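Long-range contacts in putative phosphomethylpyrimidine kinase (Bacteroides thetaiotaomicron, PDB 3MBH), which probably phosphorylates pyridoxal and related forms of vitamin B6 with ATP, and holds pyridoxal in its substrate pocket: residues A11-L16 / D79-G84; C39-A44 / K66-W71; F57-D62 / S88-Q93. All blocks are in the same frame, centred on the assembly; numbering follows the deposited sequence.

Interaction 1 of 3, residues A11-L16 / D79-G84; sequences AAVHDL and DAIYTG. With PXL (3-hydroxy-5-(hydroxymethyl)-2-methylisonicotinaldehyde), chain G.
The carbonyl O of Y82 is held by two groups of the neighbouring strand: V13 N donates to it at 2.9 Å, and A12 CA turns its hydrogen toward it in a weaker CH...O contact. Parallel pairing continues to either side, with Y82 N giving to A11 O, A11 N to A80 O, and G84 N to V13 O at 2.8 Å. On the face carrying A11, V13, I81 and T83 the side chains are small or beta-branched, which suits strands buried this deeply; V13 CG2 meets I81 CG2 at 4.1 Å, the two side by side. On the face of A12 and Y82, the Y82 ring meets H14 in a T-shaped pair. H14 has CG anti to its carbonyl carbon (chi1 -62°), and its ring turns an edge to the face of Y82, with NE2 3.2 Å above the centre and the planes 81° apart. G84 N lies over one face of the imidazole, and G84 suits the spot because a side chain there would collide with H14 ND1. Next after H14, D15 OD1 lies 2.6 Å from N1 of pyridoxal, while S17 and S23 hold OD2. Paired peptides and the T-shaped ring pair thus imply a stiff, buried framework from which the substrate-binding carboxylate projects.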
loop_
_atom_site.group_PDB
_atom_site.type_symbol
_atom_site.label_atom_id
_atom_site.label_comp_id
_atom_site.label_asym_id
_atom_site.label_seq_id
_atom_site.Cartn_x
_atom_site.Cartn_y
_atom_site.Cartn_z
ATOM N N ALA A 11 11.355 18.052 19.132
ATOM C CA ALA A 11 11.162 19.482 19.294
ATOM C C ALA A 11 11.737 20.148 18.007
ATOM O O ALA A 11 12.917 19.968 17.699
ATOM C CB ALA A 11 11.874 20.001 20.587
ATOM N N ALA A 12 10.906 20.923 17.302
ATOM C CA ALA A 12 11.236 21.539 16.045
ATOM C C ALA A 12 11.387 23.048 16.219
ATOM O O ALA A 12 10.401 23.770 16.424
ATOM C CB ALA A 12 10.174 21.203 14.969
ATOM N N VAL A 13 12.631 23.504 16.197
ATOM C CA VAL A 13 13.009 24.915 16.421
ATOM C C VAL A 13 13.226 25.597 15.033
ATOM O O VAL A 13 14.329 25.658 14.521
ATOM C CB VAL A 13 14.256 25.045 17.353
ATOM C CG1 VAL A 13 14.436 26.526 17.766
ATOM C CG2 VAL A 13 14.132 24.065 18.585
ATOM N N HIS A 14 12.113 26.050 14.457
ATOM C CA HIS A 14 12.048 26.578 13.140
ATOM C C HIS A 14 10.970 27.645 13.145
ATOM O O HIS A 14 10.131 27.688 14.047
ATOM C CB HIS A 14 11.619 25.514 12.116
ATOM C CG HIS A 14 12.560 24.355 11.985
ATOM N ND1 HIS A 14 13.428 24.236 10.925
ATOM C CD2 HIS A 14 12.696 23.222 12.712
ATOM C CE1 HIS A 14 14.129 23.119 11.049
ATOM N NE2 HIS A 14 13.710 22.480 12.129
ATOM N N ASP A 15 10.988 28.486 12.123
ATOM C CA ASP A 15 9.945 29.437 11.901
ATOM C C ASP A 15 8.643 28.834 11.313
ATOM O O ASP A 15 8.603 27.703 10.800
ATOM C CB ASP A 15 10.478 30.538 11.019
ATOM C CG ASP A 15 10.675 30.073 9.599
ATOM O OD1 ASP A 15 11.813 29.584 9.275
ATOM O OD2 ASP A 15 9.659 30.094 8.841
ATOM N N LEU A 16 7.553 29.606 11.427
ATOM C CA LEU A 16 6.273 29.308 10.794
ATOM C C LEU A 16 6.054 30.339 9.717
ATOM O O LEU A 16 5.890 31.526 10.017
ATOM C CB LEU A 16 5.126 29.344 11.779
ATOM C CG LEU A 16 3.732 28.837 11.273
ATOM C CD1 LEU A 16 3.735 27.301 11.099
ATOM C CD2 LEU A 16 2.610 29.238 12.178
ATOM N N ASP A 79 12.802 13.078 22.171
ATOM C CA ASP A 79 13.711 12.066 21.623
ATOM C C ASP A 79 14.674 12.712 20.658
ATOM O O ASP A 79 15.768 12.195 20.413
ATOM C CB ASP A 79 12.886 10.993 20.966
ATOM C CG ASP A 79 11.904 10.369 21.958
ATOM O OD1 ASP A 79 12.409 9.640 22.809
ATOM O OD2 ASP A 79 10.674 10.678 21.946
ATOM N N ALA A 80 14.286 13.871 20.131
ATOM C CA ALA A 80 15.169 14.603 19.271
ATOM C C ALA A 80 14.863 16.067 19.309
ATOM O O ALA A 80 13.772 16.438 19.669
ATOM C CB ALA A 80 15.088 14.086 17.860
ATOM N N ILE A 81 15.856 16.884 18.960
ATOM C CA ILE A 81 15.718 18.335 18.820
ATOM C C ILE A 81 16.343 18.695 17.472
ATOM O O ILE A 81 17.485 18.314 17.170
ATOM C CB ILE A 81 16.434 19.149 19.928
ATOM C CG1 ILE A 81 15.894 18.744 21.299
ATOM C CG2 ILE A 81 16.299 20.700 19.645
ATOM C CD1 ILE A 81 16.581 19.341 22.499
ATOM N N TYR A 82 15.548 19.414 16.662
ATOM C CA TYR A 82 15.913 19.691 15.284
ATOM C C TYR A 82 15.697 21.159 15.059
ATOM O O TYR A 82 14.555 21.648 15.072
ATOM C CB TYR A 82 15.054 18.801 14.356
ATOM C CG TYR A 82 14.975 19.161 12.891
ATOM C CD1 TYR A 82 15.968 19.908 12.263
ATOM C CD2 TYR A 82 13.928 18.690 12.102
ATOM C CE1 TYR A 82 15.854 20.266 10.948
ATOM C CE2 TYR A 82 13.826 19.028 10.769
ATOM C CZ TYR A 82 14.790 19.780 10.183
ATOM O OH TYR A 82 14.715 20.148 8.855
ATOM N N THR A 83 16.784 21.839 14.743
ATOM C CA THR A 83 16.761 23.265 14.593
ATOM C C THR A 83 16.996 23.680 13.164
ATOM O O THR A 83 17.711 23.006 12.415
ATOM C CB THR A 83 17.841 23.967 15.505
ATOM O OG1 THR A 83 19.154 23.839 14.932
ATOM C CG2 THR A 83 17.820 23.406 16.871
ATOM N N GLY A 84 16.457 24.847 12.810
ATOM C CA GLY A 84 16.701 25.452 11.513
ATOM C C GLY A 84 16.739 26.973 11.563
ATOM O O GLY A 84 17.577 27.608 12.310
HETATM O OP4 PXL G . 15.343 26.766 5.736
HETATM C C5A PXL G . 15.092 27.694 4.692
HETATM C C5 PXL G . 14.216 28.827 5.239
HETATM C C6 PXL G . 13.474 28.773 6.402
HETATM N N1 PXL G . 12.757 29.812 6.831
HETATM C C2 PXL G . 12.611 30.996 6.202
HETATM C C3 PXL G . 13.340 31.168 4.937
HETATM C C4 PXL G . 14.184 30.040 4.477
HETATM C C4A PXL G . 14.925 30.030 3.217
HETATM O O4A PXL G . 14.590 30.904 2.482
HETATM O O3 PXL G . 13.343 32.300 4.215
HETATM C C2A PXL G . 11.690 32.012 6.856
#

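Interaction 2 of 3, residues C39-A44 / K66-W71; sequences CPLPTA and KIIAEW
Apolar packing dominates where L41 packs against I67, I68 and W71 of helix 64-73. CG of L41 is anti to the backbone N (chi1 -174°), and the two methyls part beyond it: CD1 meets I67 CG2 at 3.5 Å, CD2 meets I68 CD1 at 4.1 Å. Nearer the backbone, L41 CB touches W71 CH2 at 3.8 Å. P42 extends the patch with its ring carbon CD, 4.0 Å from I67 CD1. An alanine in place of L41 would keep the touch on W71 but is likely to leave a gap beside I67 and I68, which would lose their methyl partners. Contacts of the indole ring form the second group. The six-membered rim of W71 turns its edge to the backbone, with CZ2 3.5 Å from P40 O, and I67 CG2 lies over one face of the same indole, toward the rim. NE1 donates to S47 O of the second subunit, so tryptophan serves both the core and the subunit interface. L41 also packs on V13 of strand 9-17. A helix laid by branched aliphatic residues against residues 39-44, beside the parallel strands, is the alpha/beta layering of the ribokinase fold.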
loop_
_atom_site.group_PDB
_atom_site.type_symbol
_atom_site.label_atom_id
_atom_site.label_comp_id
_atom_site.label_asym_id
_atom_site.label_seq_id
_atom_site.Cartn_x
_atom_site.Cartn_y
_atom_site.Cartn_z
ATOM N N CYS A 39 6.800 18.831 17.834
ATOM C CA CYS A 39 6.421 19.814 18.833
ATOM C C CYS A 39 7.153 21.100 18.501
ATOM O O CYS A 39 8.351 21.258 18.810
ATOM C CB CYS A 39 6.790 19.337 20.209
ATOM S SG CYS A 39 5.905 17.911 20.755
ATOM N N PRO A 40 6.441 22.052 17.894
ATOM C CA PRO A 40 7.096 23.282 17.443
ATOM C C PRO A 40 7.494 24.250 18.573
ATOM O O PRO A 40 6.674 24.511 19.489
ATOM C CB PRO A 40 6.048 23.959 16.558
ATOM C CG PRO A 40 4.724 23.363 17.005
ATOM C CD PRO A 40 5.022 21.982 17.511
ATOM N N LEU A 41 8.741 24.718 18.492
ATOM C CA LEU A 41 9.258 25.875 19.227
ATOM C C LEU A 41 9.527 26.936 18.162
ATOM O O LEU A 41 10.603 26.991 17.614
ATOM C CB LEU A 41 10.552 25.551 19.950
ATOM C CG LEU A 41 11.103 26.658 20.865
ATOM C CD1 LEU A 41 10.055 27.046 21.909
ATOM C CD2 LEU A 41 12.425 26.189 21.505
ATOM N N PRO A 42 8.524 27.765 17.854
ATOM C CA PRO A 42 8.588 28.631 16.703
ATOM C C PRO A 42 9.518 29.829 16.918
ATOM O O PRO A 42 9.490 30.438 17.976
ATOM C CB PRO A 42 7.124 29.074 16.518
ATOM C CG PRO A 42 6.550 29.014 17.922
ATOM C CD PRO A 42 7.214 27.834 18.541
ATOM N N THR A 43 10.382 30.098 15.933
ATOM C CA THR A 43 11.434 31.112 16.036
ATOM C C THR A 43 10.977 32.477 15.535
ATOM O O THR A 43 11.575 33.514 15.899
ATOM C CB THR A 43 12.663 30.664 15.270
ATOM O OG1 THR A 43 12.297 30.452 13.888
ATOM C CG2 THR A 43 13.259 29.297 15.899
ATOM N N ALA A 44 9.936 32.465 14.711
ATOM C CA ALA A 44 9.452 33.644 14.002
ATOM C C ALA A 44 8.153 33.271 13.315
ATOM O O ALA A 44 7.919 32.102 13.057
ATOM C CB ALA A 44 10.455 34.154 12.946
ATOM N N LYS A 66 9.546 31.543 27.387
ATOM C CA LYS A 66 8.258 31.341 28.067
ATOM C C LYS A 66 7.695 29.963 27.727
ATOM O O LYS A 66 7.191 29.249 28.629
ATOM C CB LYS A 66 7.280 32.450 27.667
ATOM C CG LYS A 66 7.743 33.854 28.123
ATOM C CD LYS A 66 6.701 34.905 27.696
ATOM C CE LYS A 66 7.073 36.269 28.140
ATOM N NZ LYS A 66 6.213 37.217 27.446
ATOM N N ILE A 67 7.849 29.557 26.465
ATOM C CA ILE A 67 7.443 28.231 26.027
ATOM C C ILE A 67 8.312 27.143 26.694
ATOM O O ILE A 67 7.793 26.191 27.275
ATOM C CB ILE A 67 7.487 28.098 24.491
ATOM C CG1 ILE A 67 6.392 28.974 23.847
ATOM C CG2 ILE A 67 7.316 26.649 24.086
ATOM C CD1 ILE A 67 6.633 29.212 22.289
ATOM N N ILE A 68 9.630 27.289 26.622
ATOM C CA ILE A 68 10.553 26.341 27.287
ATOM C C ILE A 68 10.170 26.148 28.769
ATOM O O ILE A 68 10.118 25.001 29.276
ATOM C CB ILE A 68 11.985 26.821 27.106
ATOM C CG1 ILE A 68 12.380 26.699 25.617
ATOM C CG2 ILE A 68 12.988 26.049 28.025
ATOM C CD1 ILE A 68 13.694 27.467 25.218
ATOM N N ALA A 69 9.812 27.230 29.451
ATOM C CA ALA A 69 9.516 27.164 30.858
ATOM C C ALA A 69 8.297 26.287 31.121
ATOM O O ALA A 69 8.308 25.499 32.085
ATOM C CB ALA A 69 9.322 28.559 31.472
ATOM N N GLU A 70 7.287 26.384 30.241
ATOM C CA GLU A 70 6.096 25.554 30.379
ATOM C C GLU A 70 6.446 24.110 30.083
ATOM O O GLU A 70 5.961 23.197 30.755
ATOM C CB GLU A 70 4.975 26.003 29.431
ATOM C CG GLU A 70 4.437 27.385 29.692
ATOM C CD GLU A 70 3.941 27.559 31.114
ATOM O OE1 GLU A 70 3.221 26.690 31.601
ATOM O OE2 GLU A 70 4.273 28.580 31.760
ATOM N N TRP A 71 7.295 23.898 29.081
ATOM C CA TRP A 71 7.673 22.540 28.725
ATOM C C TRP A 71 8.383 21.844 29.905
ATOM O O TRP A 71 8.174 20.653 30.180
ATOM C CB TRP A 71 8.516 22.568 27.491
ATOM C CG TRP A 71 7.720 22.786 26.221
ATOM C CD1 TRP A 71 6.359 22.897 26.092
ATOM C CD2 TRP A 71 8.250 22.846 24.891
ATOM N NE1 TRP A 71 6.029 23.050 24.765
ATOM C CE2 TRP A 71 7.169 23.026 24.012
ATOM C CE3 TRP A 71 9.539 22.817 24.364
ATOM C CZ2 TRP A 71 7.355 23.144 22.632
ATOM C CZ3 TRP A 71 9.717 22.914 23.045
ATOM C CH2 TRP A 71 8.646 23.084 22.166
#

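Interaction 3 of 3, residues F57-D62 / S88-Q93; sequences FLDLTD and SPRQIQ
Hydroxyl and amide bonds meet at T61 OG1, which accepts from S88 OG at 2.8 Å and from Q91 NE2 at 3.0 Å. The Q91 bond is nearly straight (164°) and lies in the plane of its amide. The same hydroxyl is modelled very close to D59 OD1, a separation so short that it is doubtful. Q91 is an apt partner because its amide is held at both ends: OE1 accepts from G87 N, while NE2 is taken up by T61. Its further bond to D59 OD1 is weak.

Charged groups line the more exposed side. R90 NH2 and D59 OD2 form a salt bridge of 2.9 Å. NH2 lies nearly on the line of the carboxylate C-O bond, but the hydrogen bond itself is bent, OD2 is tilted from the guanidinium plane, and the two planes stand 63° apart. The chain of R90 bends at chi3 (-75°), which turns NE out of the line of the extended chain, and the guanidinium carries S88 OG over one face while T61 CG2 lies 3.3 Å from NH1. D62 makes a long, and so weak, salt bridge, OD1 4.0 Å from R90 NH1. A water bridges the pair by the other oxygen, accepting from R90 NH1 at 2.9 Å and lying 2.7 Å from D62 OD2. An arginine, whose flat guanidinium offers several N-H groups, suits a place between two carboxylates and a water.

Turn bonds shape both sides. T61 N donates to D59 OD1 at 2.9 Å, from above the carboxylate plane, which makes an Asx turn. Across from it, S88 OG takes a weak capping bond from R90 N, and S88 to Q91 form a type I turn. An Asx turn after strand 57-59 is thereby fastened to the capped turn that leads into helix 91-102.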
loop_
_atom_site.group_PDB
_atom_site.type_symbol
_atom_site.label_atom_id
_atom_site.label_comp_id
_atom_site.label_asym_id
_atom_site.label_seq_id
_atom_site.Cartn_x
_atom_site.Cartn_y
_atom_site.Cartn_z
ATOM N N PHE A 57 7.247 39.789 9.069
ATOM C CA PHE A 57 8.176 39.142 9.958
ATOM C C PHE A 57 7.875 39.515 11.421
ATOM O O PHE A 57 7.824 40.676 11.767
ATOM C CB PHE A 57 9.600 39.567 9.601
ATOM C CG PHE A 57 10.634 38.881 10.405
ATOM C CD1 PHE A 57 11.034 37.610 10.078
ATOM C CD2 PHE A 57 11.152 39.469 11.553
ATOM C CE1 PHE A 57 11.975 36.931 10.828
ATOM C CE2 PHE A 57 12.094 38.794 12.323
ATOM C CZ PHE A 57 12.518 37.536 11.953
ATOM N N LEU A 58 7.667 38.509 12.263
ATOM C CA LEU A 58 7.552 38.693 13.689
ATOM C C LEU A 58 8.569 37.745 14.392
ATOM O O LEU A 58 8.460 36.506 14.322
ATOM C CB LEU A 58 6.139 38.382 14.168
ATOM C CG LEU A 58 5.897 38.592 15.677
ATOM C CD1 LEU A 58 5.988 40.071 16.147
ATOM C CD2 LEU A 58 4.567 37.976 16.037
ATOM N N ASP A 59 9.474 38.362 15.132
ATOM C CA ASP A 59 10.570 37.703 15.841
ATOM C C ASP A 59 9.969 37.135 17.091
ATOM O O ASP A 59 9.402 37.878 17.872
ATOM C CB ASP A 59 11.624 38.789 16.214
ATOM C CG ASP A 59 12.787 38.252 17.103
ATOM O OD1 ASP A 59 12.927 37.038 17.360
ATOM O OD2 ASP A 59 13.615 39.094 17.521
ATOM N N LEU A 60 10.095 35.845 17.319
ATOM C CA LEU A 60 9.508 35.252 18.539
ATOM C C LEU A 60 10.534 34.948 19.670
ATOM O O LEU A 60 10.219 34.157 20.606
ATOM C CB LEU A 60 8.698 34.001 18.191
ATOM C CG LEU A 60 7.436 34.189 17.323
ATOM C CD1 LEU A 60 6.910 32.796 16.964
ATOM C CD2 LEU A 60 6.387 35.035 18.043
ATOM N N THR A 61 11.715 35.578 19.588
ATOM C CA THR A 61 12.810 35.353 20.538
ATOM C C THR A 61 12.308 35.416 21.970
ATOM O O THR A 61 12.590 34.522 22.759
ATOM C CB THR A 61 13.972 36.375 20.378
ATOM O OG1 THR A 61 14.466 36.314 19.029
ATOM C CG2 THR A 61 15.156 36.139 21.424
ATOM N N ASP A 62 11.557 36.464 22.291
ATOM C CA ASP A 62 11.132 36.612 23.651
ATOM C C ASP A 62 9.994 35.697 24.121
ATOM O O ASP A 62 9.780 35.577 25.327
ATOM C CB ASP A 62 10.838 38.052 23.931
ATOM C CG ASP A 62 12.090 38.926 23.755
ATOM O OD1 ASP A 62 13.175 38.520 24.222
ATOM O OD2 ASP A 62 11.975 39.998 23.118
ATOM N N SER A 88 16.518 35.603 15.449
ATOM C CA SER A 88 17.446 36.667 15.777
ATOM C C SER A 88 18.753 36.034 16.274
ATOM O O SER A 88 18.795 34.873 16.624
ATOM C CB SER A 88 16.864 37.605 16.876
ATOM O OG SER A 88 17.004 37.000 18.174
ATOM N N PRO A 89 19.827 36.804 16.343
ATOM C CA PRO A 89 21.056 36.237 16.920
ATOM C C PRO A 89 20.978 35.847 18.400
ATOM O O PRO A 89 21.778 35.025 18.857
ATOM C CB PRO A 89 22.103 37.331 16.686
ATOM C CG PRO A 89 21.479 38.176 15.579
ATOM C CD PRO A 89 20.019 38.122 15.743
ATOM N N ARG A 90 20.049 36.446 19.139
ATOM C CA ARG A 90 19.828 36.124 20.544
ATOM C C ARG A 90 19.313 34.668 20.731
ATOM O O ARG A 90 19.414 34.095 21.791
ATOM C CB ARG A 90 18.843 37.127 21.165
ATOM C CG ARG A 90 19.437 38.497 21.316
ATOM C CD ARG A 90 18.470 39.631 21.614
ATOM N NE ARG A 90 17.714 39.977 20.395
ATOM C CZ ARG A 90 16.405 39.834 20.243
ATOM N NH1 ARG A 90 15.635 39.420 21.234
ATOM N NH2 ARG A 90 15.842 40.194 19.098
ATOM N N GLN A 91 18.740 34.096 19.694
ATOM C CA GLN A 91 18.186 32.763 19.805
ATOM C C GLN A 91 19.244 31.700 19.921
ATOM O O GLN A 91 18.983 30.663 20.490
ATOM C CB GLN A 91 17.251 32.435 18.627
ATOM C CG GLN A 91 16.076 33.397 18.574
ATOM C CD GLN A 91 14.976 32.982 17.629
ATOM O OE1 GLN A 91 15.055 31.917 17.016
ATOM N NE2 GLN A 91 13.972 33.850 17.461
ATOM N N ILE A 92 20.447 31.959 19.441
ATOM C CA ILE A 92 21.433 30.885 19.462
ATOM C C ILE A 92 21.675 30.403 20.895
ATOM O O ILE A 92 21.617 29.216 21.170
ATOM C CB ILE A 92 22.721 31.208 18.743
ATOM C CG1 ILE A 92 22.513 31.002 17.230
ATOM C CG2 ILE A 92 23.866 30.260 19.290
ATOM C CD1 ILE A 92 21.667 32.163 16.505
ATOM N N GLN A 93 21.820 31.323 21.818
ATOM C CA GLN A 93 22.133 30.934 23.196
ATOM C C GLN A 93 20.930 30.347 23.927
ATOM O O GLN A 93 21.064 29.459 24.746
ATOM C CB GLN A 93 22.733 32.099 23.969
ATOM C CG GLN A 93 24.223 32.226 23.832
ATOM C CD GLN A 93 25.028 30.959 24.283
ATOM O OE1 GLN A 93 24.734 30.306 25.304
ATOM N NE2 GLN A 93 26.019 30.620 23.492
HETATM O O HOH W 1 12.836 39.911 20.608
#

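How the interactions relate
The three contacts lie on the same side of the chain's centre, their centres about 10 Å (interactions 1 and 2), 12 Å (2 and 3) and 14 Å (1 and 3) apart. Along the chain interaction 2 is nested within the loop closed by interaction 1, whereas interaction 3 crosses both. All reach one sheet: strand 9-17 lies between strands 37-40 and 80-83, helix 64-73 precedes strand 80-83, and helix 91-102 follows it. Residues 39-44 are the common link, since A12 bonds to C39 and L41, and T43 O takes bonds from L60 N and Q91 NE2. Core sheet, covering helix and outlying strand 57-59 are thus coupled, with pyridoxal beside interaction 1 and the second subunit touching all three.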